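Local coordinates for colicin B (Escherichia coli, PDB 1RH1), which kills Escherichia coli and closely related bacteria by forming a channel that depolarises the cytoplasmic membrane and dissipates cellular energy, at residues 392-401 and 424-435. Residues are numbered along the deposited sequence; the frame is centred on the assembly and turned at random.
Sequences IVNAWKAFNA and ANNIREKSIEGY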
# COMPACT_ATOMS: atom_id res chain seq x y z
N ILE A 392 9.92 -2.83 -47.92
CA ILE A 392 9.82 -2.98 -46.46
C ILE A 392 11.18 -2.94 -45.78
O ILE A 392 11.39 -2.32 -44.73
CB ILE A 392 9.17 -4.29 -46.09
CG1 ILE A 392 8.05 -4.70 -47.00
CG2 ILE A 392 8.55 -4.04 -44.74
CD1 ILE A 392 7.54 -6.15 -46.87
N VAL A 393 12.10 -3.64 -46.44
CA VAL A 393 13.48 -3.68 -46.01
C VAL A 393 14.00 -2.27 -45.98
O VAL A 393 14.34 -1.80 -44.91
CB VAL A 393 14.25 -4.56 -46.98
CG1 VAL A 393 15.75 -4.52 -46.70
CG2 VAL A 393 13.76 -5.98 -46.80
N ASN A 394 13.97 -1.55 -47.11
CA ASN A 394 14.43 -0.17 -47.17
C ASN A 394 13.76 0.81 -46.22
O ASN A 394 14.34 1.81 -45.79
CB ASN A 394 14.27 0.32 -48.58
CG ASN A 394 15.30 -0.21 -49.55
OD1 ASN A 394 14.99 -0.46 -50.71
ND2 ASN A 394 16.56 -0.37 -49.15
N ALA A 395 12.50 0.52 -45.86
CA ALA A 395 11.78 1.30 -44.87
C ALA A 395 12.34 1.05 -43.48
O ALA A 395 12.42 1.97 -42.67
CB ALA A 395 10.32 0.91 -44.88
N TRP A 396 12.74 -0.19 -43.18
CA TRP A 396 13.41 -0.43 -41.92
C TRP A 396 14.81 0.17 -41.90
O TRP A 396 15.21 0.73 -40.88
CB TRP A 396 13.42 -1.91 -41.70
CG TRP A 396 12.14 -2.41 -41.05
CD1 TRP A 396 11.29 -3.26 -41.70
CD2 TRP A 396 11.72 -2.10 -39.79
NE1 TRP A 396 10.34 -3.50 -40.85
CE2 TRP A 396 10.55 -2.84 -39.71
CE3 TRP A 396 12.14 -1.32 -38.70
CZ2 TRP A 396 9.79 -2.81 -38.54
CZ3 TRP A 396 11.38 -1.29 -37.54
CH2 TRP A 396 10.21 -2.04 -37.46
N LYS A 397 15.58 0.17 -43.00
CA LYS A 397 16.92 0.76 -43.07
C LYS A 397 16.95 2.23 -42.75
O LYS A 397 17.98 2.76 -42.37
CB LYS A 397 17.50 0.62 -44.43
CG LYS A 397 17.71 -0.81 -44.83
CD LYS A 397 18.48 -0.74 -46.11
CE LYS A 397 19.47 -1.88 -46.15
NZ LYS A 397 20.48 -1.70 -45.13
N ALA A 398 15.83 2.93 -42.93
CA ALA A 398 15.75 4.35 -42.65
C ALA A 398 15.09 4.66 -41.31
O ALA A 398 15.11 5.80 -40.83
CB ALA A 398 14.97 5.00 -43.75
N PHE A 399 14.52 3.64 -40.66
CA PHE A 399 13.94 3.77 -39.34
C PHE A 399 14.96 4.37 -38.37
O PHE A 399 16.14 4.07 -38.42
CB PHE A 399 13.49 2.39 -38.91
CG PHE A 399 12.92 2.27 -37.52
CD1 PHE A 399 11.57 2.54 -37.30
CD2 PHE A 399 13.74 1.89 -36.46
CE1 PHE A 399 11.05 2.42 -36.03
CE2 PHE A 399 13.21 1.77 -35.18
CZ PHE A 399 11.86 2.03 -34.97
N ASN A 400 14.53 5.30 -37.55
CA ASN A 400 15.38 5.92 -36.55
C ASN A 400 15.16 5.12 -35.28
O ASN A 400 14.24 5.33 -34.51
CB ASN A 400 14.98 7.37 -36.36
CG ASN A 400 15.84 8.20 -35.43
OD1 ASN A 400 15.81 9.43 -35.48
ND2 ASN A 400 16.62 7.60 -34.55
N ALA A 401 16.04 4.14 -35.10
CA ALA A 401 16.04 3.33 -33.91
C ALA A 401 16.30 4.23 -32.73
O ALA A 401 15.61 4.06 -31.74
CB ALA A 401 17.15 2.32 -33.99
N ALA A 424 15.74 -1.50 -29.91
CA ALA A 424 14.98 -1.04 -31.06
C ALA A 424 15.77 -1.20 -32.35
O ALA A 424 15.19 -1.54 -33.37
CB ALA A 424 14.62 0.42 -30.89
N ASN A 425 17.10 -1.00 -32.35
CA ASN A 425 17.92 -1.25 -33.53
C ASN A 425 18.02 -2.74 -33.84
O ASN A 425 18.13 -3.15 -35.01
CB ASN A 425 19.30 -0.68 -33.31
CG ASN A 425 20.30 -0.92 -34.43
OD1 ASN A 425 21.32 -1.57 -34.21
ND2 ASN A 425 20.07 -0.44 -35.65
N ASN A 426 17.99 -3.58 -32.80
CA ASN A 426 18.04 -4.99 -33.09
C ASN A 426 16.75 -5.44 -33.72
O ASN A 426 16.83 -6.14 -34.71
CB ASN A 426 18.30 -5.79 -31.85
CG ASN A 426 19.71 -5.57 -31.35
OD1 ASN A 426 19.89 -5.34 -30.17
ND2 ASN A 426 20.73 -5.63 -32.21
N ILE A 427 15.58 -4.98 -33.25
CA ILE A 427 14.31 -5.34 -33.87
C ILE A 427 14.32 -4.97 -35.35
O ILE A 427 13.87 -5.74 -36.19
CB ILE A 427 13.14 -4.63 -33.17
CG1 ILE A 427 13.09 -4.95 -31.67
CG2 ILE A 427 11.86 -5.11 -33.81
CD1 ILE A 427 12.92 -6.44 -31.36
N ARG A 428 14.94 -3.83 -35.63
CA ARG A 428 15.07 -3.33 -36.99
C ARG A 428 15.91 -4.26 -37.84
O ARG A 428 15.36 -4.84 -38.78
CB ARG A 428 15.68 -1.94 -36.94
CG ARG A 428 15.85 -1.29 -38.29
CD ARG A 428 17.31 -1.25 -38.77
NE ARG A 428 18.10 -0.38 -37.93
CZ ARG A 428 18.00 0.95 -37.98
NH1 ARG A 428 17.17 1.53 -38.85
NH2 ARG A 428 18.68 1.70 -37.09
N GLU A 429 17.19 -4.46 -37.53
CA GLU A 429 18.06 -5.36 -38.30
C GLU A 429 17.50 -6.77 -38.43
O GLU A 429 17.66 -7.43 -39.46
CB GLU A 429 19.40 -5.47 -37.65
CG GLU A 429 20.20 -4.20 -37.59
CD GLU A 429 21.40 -4.27 -36.64
OE1 GLU A 429 21.63 -5.30 -36.00
OE2 GLU A 429 22.10 -3.27 -36.52
N LYS A 430 16.81 -7.20 -37.37
CA LYS A 430 16.21 -8.51 -37.32
C LYS A 430 14.84 -8.58 -37.98
O LYS A 430 14.36 -9.67 -38.29
CB LYS A 430 16.18 -8.95 -35.87
CG LYS A 430 17.62 -9.25 -35.48
CD LYS A 430 17.87 -9.48 -34.02
CE LYS A 430 19.36 -9.78 -33.92
NZ LYS A 430 19.70 -10.28 -32.60
N SER A 431 14.13 -7.46 -38.20
CA SER A 431 12.93 -7.52 -39.00
C SER A 431 13.39 -7.53 -40.45
O SER A 431 12.78 -8.21 -41.27
CB SER A 431 12.04 -6.30 -38.77
OG SER A 431 11.40 -6.33 -37.50
N ILE A 432 14.50 -6.85 -40.77
CA ILE A 432 15.05 -6.82 -42.12
C ILE A 432 15.37 -8.22 -42.53
O ILE A 432 14.84 -8.65 -43.55
CB ILE A 432 16.28 -5.94 -42.16
CG1 ILE A 432 15.89 -4.49 -41.97
CG2 ILE A 432 16.95 -6.08 -43.51
CD1 ILE A 432 17.02 -3.44 -41.92
N GLU A 433 16.17 -8.95 -41.75
CA GLU A 433 16.34 -10.39 -41.96
C GLU A 433 14.98 -10.99 -41.64
O GLU A 433 14.30 -10.52 -40.73
CB GLU A 433 17.38 -10.88 -41.01
CG GLU A 433 17.64 -12.36 -40.94
CD GLU A 433 18.81 -12.71 -40.01
OE1 GLU A 433 19.10 -11.97 -39.05
OE2 GLU A 433 19.43 -13.75 -40.26
N GLY A 434 14.49 -12.00 -42.32
CA GLY A 434 13.11 -12.36 -42.03
C GLY A 434 12.36 -11.82 -43.22
O GLY A 434 11.70 -12.61 -43.89
N TYR A 435 12.41 -10.51 -43.53
CA TYR A 435 11.82 -10.07 -44.78
C TYR A 435 12.81 -10.51 -45.84
O TYR A 435 12.40 -11.09 -46.84
CB TYR A 435 11.60 -8.53 -44.84
CG TYR A 435 10.40 -8.04 -44.01
CD1 TYR A 435 9.10 -8.50 -44.23
CD2 TYR A 435 10.62 -7.13 -42.98
CE1 TYR A 435 8.03 -8.07 -43.43
CE2 TYR A 435 9.57 -6.69 -42.18
CZ TYR A 435 8.28 -7.16 -42.41
OH TYR A 435 7.26 -6.70 -41.58
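Helices 392-398 and 424-435 run nearly antiparallel, their axes at 167° and 9.2 Å apart, with Val-393 level with Ile-432 and Ala-401 with Asn-425. They are two neighbours in the all-helical bundle of the colicin pore-forming domain. Trp-396 packs as a knob into the hole formed by Arg-428, Ser-431, Ile-432 and Tyr-435. Ser-431 CB lies over one face of the indole, 4.0 Å from the centroid of its five-membered ring, a CH-pi contact. Ser-431 OG turns back to donate to Ile-427 O of its own helix. Tyr-435 meets the indole rim to rim, and Trp-396 NE1 is 3.5 Å from Tyr-435 CE2. One face of the phenol carries Ile-392 CG2 in a second CH-pi contact. Helix 457-472 also touches Trp-396 through Ala-471, Phe-475 meets the indole edge-to-face, and helix 479-495 touches Tyr-435 through Val-485 and Val-488. Ile-432 CG2 abuts Val-393 CG1 at 3.7 Å, and Ile-432 CG1 reaches Trp-396 CB. Arg-428 bridges Trp-396 and Phe-399. Its CG stands anti to the backbone N (chi1 -179°), passing Trp-396 CE3, and bends at chi2 and chi3 bring the guanidinium up to the carbonyls of these two residues. There NH1 donates twice, joining a helix carbonyl, which also accepts from Phe-399 N, to one in the loop that follows: Arg-428 NH1 to Trp-396 O is 2.9 Å, within both the carbonyl and guanidinium planes, whereas Arg-428 NH1 to Phe-399 O, at 2.8 Å, comes in tilted 32° from the carbonyl plane.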